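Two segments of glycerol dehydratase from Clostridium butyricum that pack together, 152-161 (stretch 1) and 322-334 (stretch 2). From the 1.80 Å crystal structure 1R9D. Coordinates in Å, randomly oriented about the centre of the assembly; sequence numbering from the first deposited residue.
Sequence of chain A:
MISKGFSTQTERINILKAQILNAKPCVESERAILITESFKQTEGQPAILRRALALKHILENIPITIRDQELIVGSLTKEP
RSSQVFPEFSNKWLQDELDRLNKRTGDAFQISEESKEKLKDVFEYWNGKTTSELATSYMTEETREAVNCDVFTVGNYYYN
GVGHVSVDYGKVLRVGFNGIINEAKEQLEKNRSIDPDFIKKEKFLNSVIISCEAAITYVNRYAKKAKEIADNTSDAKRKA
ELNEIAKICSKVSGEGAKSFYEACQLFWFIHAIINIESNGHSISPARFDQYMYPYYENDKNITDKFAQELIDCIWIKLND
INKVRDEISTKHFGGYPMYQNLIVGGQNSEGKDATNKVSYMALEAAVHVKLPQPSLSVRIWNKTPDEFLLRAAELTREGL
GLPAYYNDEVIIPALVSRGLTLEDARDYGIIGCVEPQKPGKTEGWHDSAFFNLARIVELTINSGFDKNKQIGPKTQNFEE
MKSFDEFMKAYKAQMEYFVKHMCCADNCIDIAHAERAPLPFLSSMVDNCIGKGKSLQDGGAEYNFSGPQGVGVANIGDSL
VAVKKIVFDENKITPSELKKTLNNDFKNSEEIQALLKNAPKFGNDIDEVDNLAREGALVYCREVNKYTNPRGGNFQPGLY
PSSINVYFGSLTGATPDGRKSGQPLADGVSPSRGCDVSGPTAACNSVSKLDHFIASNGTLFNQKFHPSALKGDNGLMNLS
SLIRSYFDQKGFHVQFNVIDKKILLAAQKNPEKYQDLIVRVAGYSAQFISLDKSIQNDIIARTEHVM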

ATOM      1  N   PHE A 152     -20.034 -16.570  14.052  1.00 25.62           N
ATOM      2  CA  PHE A 152     -18.689 -16.993  13.689  1.00 25.15           C
ATOM      3  C   PHE A 152     -17.658 -16.036  14.280  1.00 25.31           C
ATOM      4  O   PHE A 152     -18.011 -14.968  14.778  1.00 26.44           O
ATOM      5  CB  PHE A 152     -18.546 -17.064  12.157  1.00 25.25           C
ATOM      6  CG  PHE A 152     -18.644 -15.731  11.466  1.00 24.36           C
ATOM      7  CD1 PHE A 152     -17.536 -14.892  11.375  1.00 24.63           C
ATOM      8  CD2 PHE A 152     -19.849 -15.305  10.916  1.00 23.47           C
ATOM      9  CE1 PHE A 152     -17.628 -13.651  10.747  1.00 23.82           C
ATOM     10  CE2 PHE A 152     -19.953 -14.066  10.285  1.00 23.97           C
ATOM     11  CZ  PHE A 152     -18.839 -13.236  10.200  1.00 24.21           C
ATOM     12  N   THR A 153     -16.392 -16.435  14.248  1.00 24.40           N
ATOM     13  CA  THR A 153     -15.316 -15.596  14.763  1.00 24.67           C
ATOM     14  C   THR A 153     -14.115 -15.632  13.830  1.00 23.81           C
ATOM     15  O   THR A 153     -13.724 -16.694  13.353  1.00 24.07           O
ATOM     16  CB  THR A 153     -14.835 -16.049  16.160  1.00 25.81           C
ATOM     17  OG1 THR A 153     -13.681 -15.282  16.531  1.00 25.39           O
ATOM     18  CG2 THR A 153     -14.463 -17.524  16.160  1.00 24.69           C
ATOM     19  N   VAL A 154     -13.543 -14.462  13.567  1.00 23.41           N
ATOM     20  CA  VAL A 154     -12.365 -14.362  12.715  1.00 22.88           C
ATOM     21  C   VAL A 154     -11.247 -13.778  13.568  1.00 23.20           C
ATOM     22  O   VAL A 154     -10.324 -13.145  13.064  1.00 23.24           O
ATOM     23  CB  VAL A 154     -12.612 -13.448  11.490  1.00 21.82           C
ATOM     24  CG1 VAL A 154     -13.562 -14.132  10.509  1.00 22.01           C
ATOM     25  CG2 VAL A 154     -13.200 -12.120  11.937  1.00 22.13           C
ATOM     26  N   GLY A 155     -11.332 -14.014  14.873  1.00 23.12           N
ATOM     27  CA  GLY A 155     -10.327 -13.488  15.778  1.00 23.60           C
ATOM     28  C   GLY A 155      -8.895 -13.968  15.618  1.00 23.59           C
ATOM     29  O   GLY A 155      -7.960 -13.199  15.847  1.00 24.66           O
ATOM     30  N   ASN A 156      -8.705 -15.220  15.214  1.00 23.08           N
ATOM     31  CA  ASN A 156      -7.361 -15.776  15.098  1.00 23.04           C
ATOM     32  C   ASN A 156      -6.322 -14.875  14.419  1.00 23.55           C
ATOM     33  O   ASN A 156      -5.321 -14.516  15.043  1.00 23.28           O
ATOM     34  CB  ASN A 156      -7.405 -17.149  14.412  1.00 22.55           C
ATOM     35  CG  ASN A 156      -6.162 -17.979  14.687  1.00 23.53           C
ATOM     36  OD1 ASN A 156      -5.389 -17.677  15.605  1.00 24.78           O
ATOM     37  ND2 ASN A 156      -5.965 -19.037  13.906  1.00 24.94           N
ATOM     38  N   TYR A 157      -6.557 -14.501  13.164  1.00 23.20           N
ATOM     39  CA  TYR A 157      -5.607 -13.659  12.428  1.00 23.44           C
ATOM     40  C   TYR A 157      -5.853 -12.165  12.649  1.00 23.67           C
ATOM     41  O   TYR A 157      -5.108 -11.310  12.148  1.00 23.44           O
ATOM     42  CB  TYR A 157      -5.675 -13.993  10.932  1.00 22.75           C
ATOM     43  CG  TYR A 157      -5.356 -15.440  10.593  1.00 23.42           C
ATOM     44  CD1 TYR A 157      -5.791 -16.001   9.393  1.00 22.01           C
ATOM     45  CD2 TYR A 157      -4.623 -16.248  11.468  1.00 21.33           C
ATOM     46  CE1 TYR A 157      -5.513 -17.325   9.071  1.00 21.68           C
ATOM     47  CE2 TYR A 157      -4.337 -17.583  11.150  1.00 21.61           C
ATOM     48  CZ  TYR A 157      -4.789 -18.111   9.947  1.00 22.48           C
ATOM     49  OH  TYR A 157      -4.525 -19.421   9.606  1.00 23.30           O
ATOM     50  N   TYR A 158      -6.898 -11.862  13.407  1.00 23.49           N
ATOM     51  CA  TYR A 158      -7.262 -10.491  13.723  1.00 24.72           C
ATOM     52  C   TYR A 158      -6.421  -9.984  14.893  1.00 25.14           C
ATOM     53  O   TYR A 158      -5.829  -8.910  14.823  1.00 24.95           O
ATOM     54  CB  TYR A 158      -8.747 -10.417  14.094  1.00 24.79           C
ATOM     55  CG  TYR A 158      -9.245  -9.026  14.425  1.00 25.85           C
ATOM     56  CD1 TYR A 158      -9.592  -8.126  13.417  1.00 25.72           C
ATOM     57  CD2 TYR A 158      -9.360  -8.606  15.752  1.00 26.42           C
ATOM     58  CE1 TYR A 158     -10.045  -6.838  13.724  1.00 27.39           C
ATOM     59  CE2 TYR A 158      -9.810  -7.321  16.068  1.00 27.59           C
ATOM     60  CZ  TYR A 158     -10.148  -6.445  15.048  1.00 27.06           C
ATOM     61  OH  TYR A 158     -10.581  -5.170  15.345  1.00 28.41           O
ATOM     62  N   TYR A 159      -6.362 -10.773  15.963  1.00 25.56           N
ATOM     63  CA  TYR A 159      -5.615 -10.385  17.158  1.00 25.85           C
ATOM     64  C   TYR A 159      -4.133 -10.705  17.135  1.00 25.36           C
ATOM     65  O   TYR A 159      -3.341 -10.043  17.813  1.00 25.57           O
ATOM     66  CB  TYR A 159      -6.224 -11.037  18.402  1.00 25.80           C
ATOM     67  CG  TYR A 159      -7.597 -10.528  18.755  1.00 28.17           C
ATOM     68  CD1 TYR A 159      -8.722 -11.339  18.605  1.00 28.22           C
ATOM     69  CD2 TYR A 159      -7.777  -9.230  19.237  1.00 27.83           C
ATOM     70  CE1 TYR A 159      -9.988 -10.873  18.924  1.00 29.81           C
ATOM     71  CE2 TYR A 159      -9.037  -8.755  19.559  1.00 29.82           C
ATOM     72  CZ  TYR A 159     -10.139  -9.580  19.403  1.00 31.11           C
ATOM     73  OH  TYR A 159     -11.393  -9.118  19.734  1.00 33.18           O
ATOM     74  N   ASN A 160      -3.751 -11.720  16.371  1.00 25.31           N
ATOM     75  CA  ASN A 160      -2.352 -12.114  16.313  1.00 24.97           C
ATOM     76  C   ASN A 160      -1.868 -12.478  14.916  1.00 25.02           C
ATOM     77  O   ASN A 160      -2.587 -12.291  13.930  1.00 24.73           O
ATOM     78  CB  ASN A 160      -2.121 -13.274  17.285  1.00 26.12           C
ATOM     79  CG  ASN A 160      -2.331 -12.864  18.734  1.00 26.89           C
ATOM     80  OD1 ASN A 160      -1.465 -12.226  19.342  1.00 27.69           O
ATOM     81  ND2 ASN A 160      -3.492 -13.205  19.289  1.00 26.62           N
ATOM     82  N   GLY A 161      -0.647 -12.995  14.844  1.00 24.29           N
ATOM     83  CA  GLY A 161      -0.058 -13.363  13.569  1.00 24.68           C
ATOM     84  C   GLY A 161      -0.773 -14.490  12.852  1.00 24.17           C
ATOM     85  O   GLY A 161      -1.648 -15.147  13.418  1.00 23.54           O
TER
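Stretch 2 322-334: NKVRDEISTKHFG

Stretch 2 meets stretch 1 as an irregular, mostly extended segment that turns into a short, weakly bonded helix, and it lies along the short helix that runs from about Gly155 to Tyr159. The contact is modest, burying 381 Å² over both sides, and no hydrogen bond crosses it directly. Side chains touch, and waters carry the polar links. The order of contacts gives the direction: the early residues of stretch 2 meet Asn160 and the late ones meet Asn156 and Thr153, so the two segments run in broadly opposite senses.

Asn322 is out of reach, its OD1 accepting from the backbone N of Lys323. Lys323 makes the first contact. Its side chain is fully extended, every chi angle t, and its CE packs 3.8 Å from CB of Asn160, the first residue beyond the helix to leave helical phi/psi. The amine then reaches two waters: NZ lies 2.9 Å from water 1, which donates to Asn156 OD1, and 2.8 Å from water 2. The end of the aliphatic chain, at CE, thus meets Asn160 just past the helix, while its charged NZ bonds to two waters and to a partner elsewhere in the structure.

Val324 and Arg325 point sideways and do little packing. Arg325 and Tyr159 nevertheless form the nearest CA pair, 8.2 Å from CA to CA, a spacing that leaves room for side chains between the two segments. The NE of Arg325 also donates to water 1, so that water ties Asn156 to two residues of stretch 2.

Asp326 does double duty. With chi1 in p, its OD2 caps the coming turn, accepting from Ser329 N at 2.9 Å and weakly from Ile328 N at 3.0 Å, while its OD1 accepts from Ser329 OG at 2.5 Å. The same OD1 sits over one face of the Tyr159 ring, 3.7 Å from CD1. Water 3 bridges Asn160 ND2 to both the backbone N and OD1 of Asp326.

Glu327 makes no contact, and the side chain of Ile328 ends leading away. At Ser329 the chain returns, placing OG 3.9 Å from Tyr159 CD1. Thr330 and Lys331 are out of reach again, so the helical turn brings only some of its residues to the contact.

His332 presents its ring edge to Thr153, CE1 lying 3.8 Å from OG1, an oxygen that accepts from Gly155 N at 3.1 Å. Phe333 closes the contact with CZ 3.7 Å from Asn156 OD1, and Gly334 passes beyond reach. The rule here is a few side-chain contacts, with shared waters joining the polar groups.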

ATOM      1  N   ASN A 322       5.493 -20.531  23.868  1.00 27.64           N
ATOM      2  CA  ASN A 322       4.132 -20.312  24.340  1.00 28.11           C
ATOM      3  C   ASN A 322       3.612 -19.017  23.732  1.00 27.40           C
ATOM      4  O   ASN A 322       4.385 -18.238  23.168  1.00 28.58           O
ATOM      5  CB  ASN A 322       4.075 -20.234  25.868  1.00 28.98           C
ATOM      6  CG  ASN A 322       2.726 -20.675  26.427  1.00 30.38           C
ATOM      7  OD1 ASN A 322       1.710 -20.652  25.727  1.00 29.26           O
ATOM      8  ND2 ASN A 322       2.710 -21.064  27.700  1.00 28.37           N
ATOM      9  N   LYS A 323       2.311 -18.781  23.868  1.00 26.11           N
ATOM     10  CA  LYS A 323       1.668 -17.608  23.286  1.00 25.80           C
ATOM     11  C   LYS A 323       0.453 -17.159  24.087  1.00 26.41           C
ATOM     12  O   LYS A 323      -0.541 -17.875  24.163  1.00 27.04           O
ATOM     13  CB  LYS A 323       1.244 -17.944  21.847  1.00 24.16           C
ATOM     14  CG  LYS A 323       0.329 -16.931  21.160  1.00 24.50           C
ATOM     15  CD  LYS A 323      -0.063 -17.448  19.770  1.00 23.80           C
ATOM     16  CE  LYS A 323      -0.960 -16.483  19.019  1.00 23.52           C
ATOM     17  NZ  LYS A 323      -1.277 -17.019  17.658  1.00 24.09           N
ATOM     18  N   VAL A 324       0.522 -15.968  24.677  1.00 26.68           N
ATOM     19  CA  VAL A 324      -0.600 -15.450  25.448  1.00 26.68           C
ATOM     20  C   VAL A 324      -1.665 -14.889  24.496  1.00 27.68           C
ATOM     21  O   VAL A 324      -1.341 -14.258  23.484  1.00 27.64           O
ATOM     22  CB  VAL A 324      -0.139 -14.347  26.442  1.00 27.30           C
ATOM     23  CG1 VAL A 324       0.392 -13.137  25.680  1.00 26.22           C
ATOM     24  CG2 VAL A 324      -1.289 -13.955  27.351  1.00 26.21           C
ATOM     25  N   ARG A 325      -2.933 -15.145  24.813  1.00 26.70           N
ATOM     26  CA  ARG A 325      -4.054 -14.680  23.999  1.00 26.69           C
ATOM     27  C   ARG A 325      -5.100 -14.033  24.902  1.00 26.68           C
ATOM     28  O   ARG A 325      -5.123 -14.294  26.106  1.00 26.74           O
ATOM     29  CB  ARG A 325      -4.712 -15.858  23.263  1.00 26.31           C
ATOM     30  CG  ARG A 325      -3.770 -16.727  22.444  1.00 26.67           C
ATOM     31  CD  ARG A 325      -4.561 -17.763  21.639  1.00 25.48           C
ATOM     32  NE  ARG A 325      -3.712 -18.585  20.777  1.00 25.85           N
ATOM     33  CZ  ARG A 325      -2.954 -19.594  21.196  1.00 25.16           C
ATOM     34  NH1 ARG A 325      -2.927 -19.930  22.480  1.00 25.39           N
ATOM     35  NH2 ARG A 325      -2.219 -20.271  20.325  1.00 24.21           N
ATOM     36  N   ASP A 326      -5.972 -13.207  24.327  1.00 25.97           N
ATOM     37  CA  ASP A 326      -7.012 -12.557  25.118  1.00 26.55           C
ATOM     38  C   ASP A 326      -7.911 -13.627  25.748  1.00 27.47           C
ATOM     39  O   ASP A 326      -7.919 -14.782  25.304  1.00 26.93           O
ATOM     40  CB  ASP A 326      -7.844 -11.601  24.256  1.00 26.01           C
ATOM     41  CG  ASP A 326      -8.629 -12.319  23.174  1.00 27.60           C
ATOM     42  OD1 ASP A 326      -8.074 -12.544  22.076  1.00 27.73           O
ATOM     43  OD2 ASP A 326      -9.802 -12.657  23.433  1.00 26.61           O
ATOM     44  N   GLU A 327      -8.671 -13.243  26.770  1.00 27.98           N
ATOM     45  CA  GLU A 327      -9.524 -14.197  27.482  1.00 30.08           C
ATOM     46  C   GLU A 327     -10.574 -14.938  26.671  1.00 29.52           C
ATOM     47  O   GLU A 327     -10.899 -16.084  26.989  1.00 30.56           O
ATOM     48  CB  GLU A 327     -10.184 -13.530  28.699  1.00 31.18           C
ATOM     49  CG  GLU A 327     -10.859 -12.207  28.437  1.00 35.39           C
ATOM     50  CD  GLU A 327     -11.349 -11.556  29.724  1.00 37.77           C
ATOM     51  OE1 GLU A 327     -10.599 -11.568  30.726  1.00 39.01           O
ATOM     52  OE2 GLU A 327     -12.480 -11.030  29.735  1.00 40.11           O
ATOM     53  N   ILE A 328     -11.110 -14.308  25.636  1.00 29.18           N
ATOM     54  CA  ILE A 328     -12.108 -14.976  24.806  1.00 28.69           C
ATOM     55  C   ILE A 328     -11.420 -15.962  23.859  1.00 28.13           C
ATOM     56  O   ILE A 328     -11.805 -17.129  23.769  1.00 27.57           O
ATOM     57  CB  ILE A 328     -12.931 -13.955  23.989  1.00 30.14           C
ATOM     58  CG1 ILE A 328     -13.694 -13.026  24.938  1.00 30.82           C
ATOM     59  CG2 ILE A 328     -13.909 -14.677  23.074  1.00 29.60           C
ATOM     60  CD1 ILE A 328     -14.607 -13.758  25.916  1.00 33.70           C
ATOM     61  N   SER A 329     -10.391 -15.497  23.162  1.00 26.86           N
ATOM     62  CA  SER A 329      -9.659 -16.353  22.237  1.00 26.43           C
ATOM     63  C   SER A 329      -9.055 -17.549  22.965  1.00 25.86           C
ATOM     64  O   SER A 329      -8.881 -18.625  22.389  1.00 25.38           O
ATOM     65  CB  SER A 329      -8.553 -15.551  21.545  1.00 25.82           C
ATOM     66  OG  SER A 329      -9.108 -14.462  20.836  1.00 25.49           O
ATOM     67  N   THR A 330      -8.735 -17.361  24.242  1.00 25.71           N
ATOM     68  CA  THR A 330      -8.156 -18.442  25.019  1.00 24.71           C
ATOM     69  C   THR A 330      -9.148 -19.599  25.143  1.00 24.51           C
ATOM     70  O   THR A 330      -8.748 -20.745  25.342  1.00 24.32           O
ATOM     71  CB  THR A 330      -7.738 -17.951  26.417  1.00 25.26           C
ATOM     72  OG1 THR A 330      -6.753 -16.920  26.268  1.00 26.77           O
ATOM     73  CG2 THR A 330      -7.144 -19.092  27.227  1.00 26.06           C
ATOM     74  N   LYS A 331     -10.437 -19.290  25.019  1.00 24.31           N
ATOM     75  CA  LYS A 331     -11.476 -20.315  25.087  1.00 25.54           C
ATOM     76  C   LYS A 331     -11.461 -21.143  23.798  1.00 25.78           C
ATOM     77  O   LYS A 331     -11.854 -22.311  23.801  1.00 26.53           O
ATOM     78  CB  LYS A 331     -12.855 -19.676  25.261  1.00 26.77           C
ATOM     79  CG  LYS A 331     -13.029 -18.868  26.538  1.00 28.70           C
ATOM     80  CD  LYS A 331     -14.364 -18.133  26.517  1.00 30.25           C
ATOM     81  CE  LYS A 331     -14.533 -17.209  27.717  1.00 32.32           C
ATOM     82  NZ  LYS A 331     -14.580 -17.942  29.006  1.00 34.07           N
ATOM     83  N   HIS A 332     -11.006 -20.528  22.707  1.00 25.36           N
ATOM     84  CA  HIS A 332     -10.922 -21.198  21.406  1.00 25.28           C
ATOM     85  C   HIS A 332      -9.688 -22.088  21.325  1.00 25.41           C
ATOM     86  O   HIS A 332      -9.682 -23.088  20.605  1.00 25.82           O
ATOM     87  CB  HIS A 332     -10.803 -20.187  20.256  1.00 24.62           C
ATOM     88  CG  HIS A 332     -11.827 -19.098  20.273  1.00 24.90           C
ATOM     89  ND1 HIS A 332     -11.815 -18.067  19.357  1.00 25.91           N
ATOM     90  CD2 HIS A 332     -12.879 -18.863  21.090  1.00 25.68           C
ATOM     91  CE1 HIS A 332     -12.815 -17.242  19.612  1.00 25.26           C
ATOM     92  NE2 HIS A 332     -13.475 -17.702  20.660  1.00 25.70           N
ATOM     93  N   PHE A 333      -8.637 -21.706  22.048  1.00 25.29           N
ATOM     94  CA  PHE A 333      -7.377 -22.442  22.030  1.00 24.99           C
ATOM     95  C   PHE A 333      -6.884 -22.716  23.454  1.00 25.76           C
ATOM     96  O   PHE A 333      -5.899 -22.127  23.897  1.00 25.44           O
ATOM     97  CB  PHE A 333      -6.310 -21.635  21.277  1.00 24.61           C
ATOM     98  CG  PHE A 333      -6.784 -21.044  19.965  1.00 24.98           C
ATOM     99  CD1 PHE A 333      -7.152 -19.706  19.881  1.00 25.83           C
ATOM    100  CD2 PHE A 333      -6.850 -21.828  18.815  1.00 24.77           C
ATOM    101  CE1 PHE A 333      -7.576 -19.151  18.671  1.00 25.44           C
ATOM    102  CE2 PHE A 333      -7.275 -21.284  17.597  1.00 23.64           C
ATOM    103  CZ  PHE A 333      -7.637 -19.946  17.524  1.00 25.30           C
ATOM    104  N   GLY A 334      -7.549 -23.622  24.164  1.00 24.69           N
ATOM    105  CA  GLY A 334      -7.147 -23.902  25.534  1.00 25.16           C
ATOM    106  C   GLY A 334      -5.982 -24.849  25.743  1.00 25.63           C
ATOM    107  O   GLY A 334      -5.743 -25.746  24.939  1.00 25.68           O
TER
HETATM  108  O   HOH W   1      -4.158 -17.232  18.162  1.00 24.59           O
HETATM  109  O   HOH W   2      -3.003 -15.998  15.633  1.00 27.85           O
HETATM  110  O   HOH W   3      -5.368 -12.098  21.728  1.00 27.43           O
HETATM  111  O   HOH W   4       0.586 -13.077  22.029  1.00 35.67           O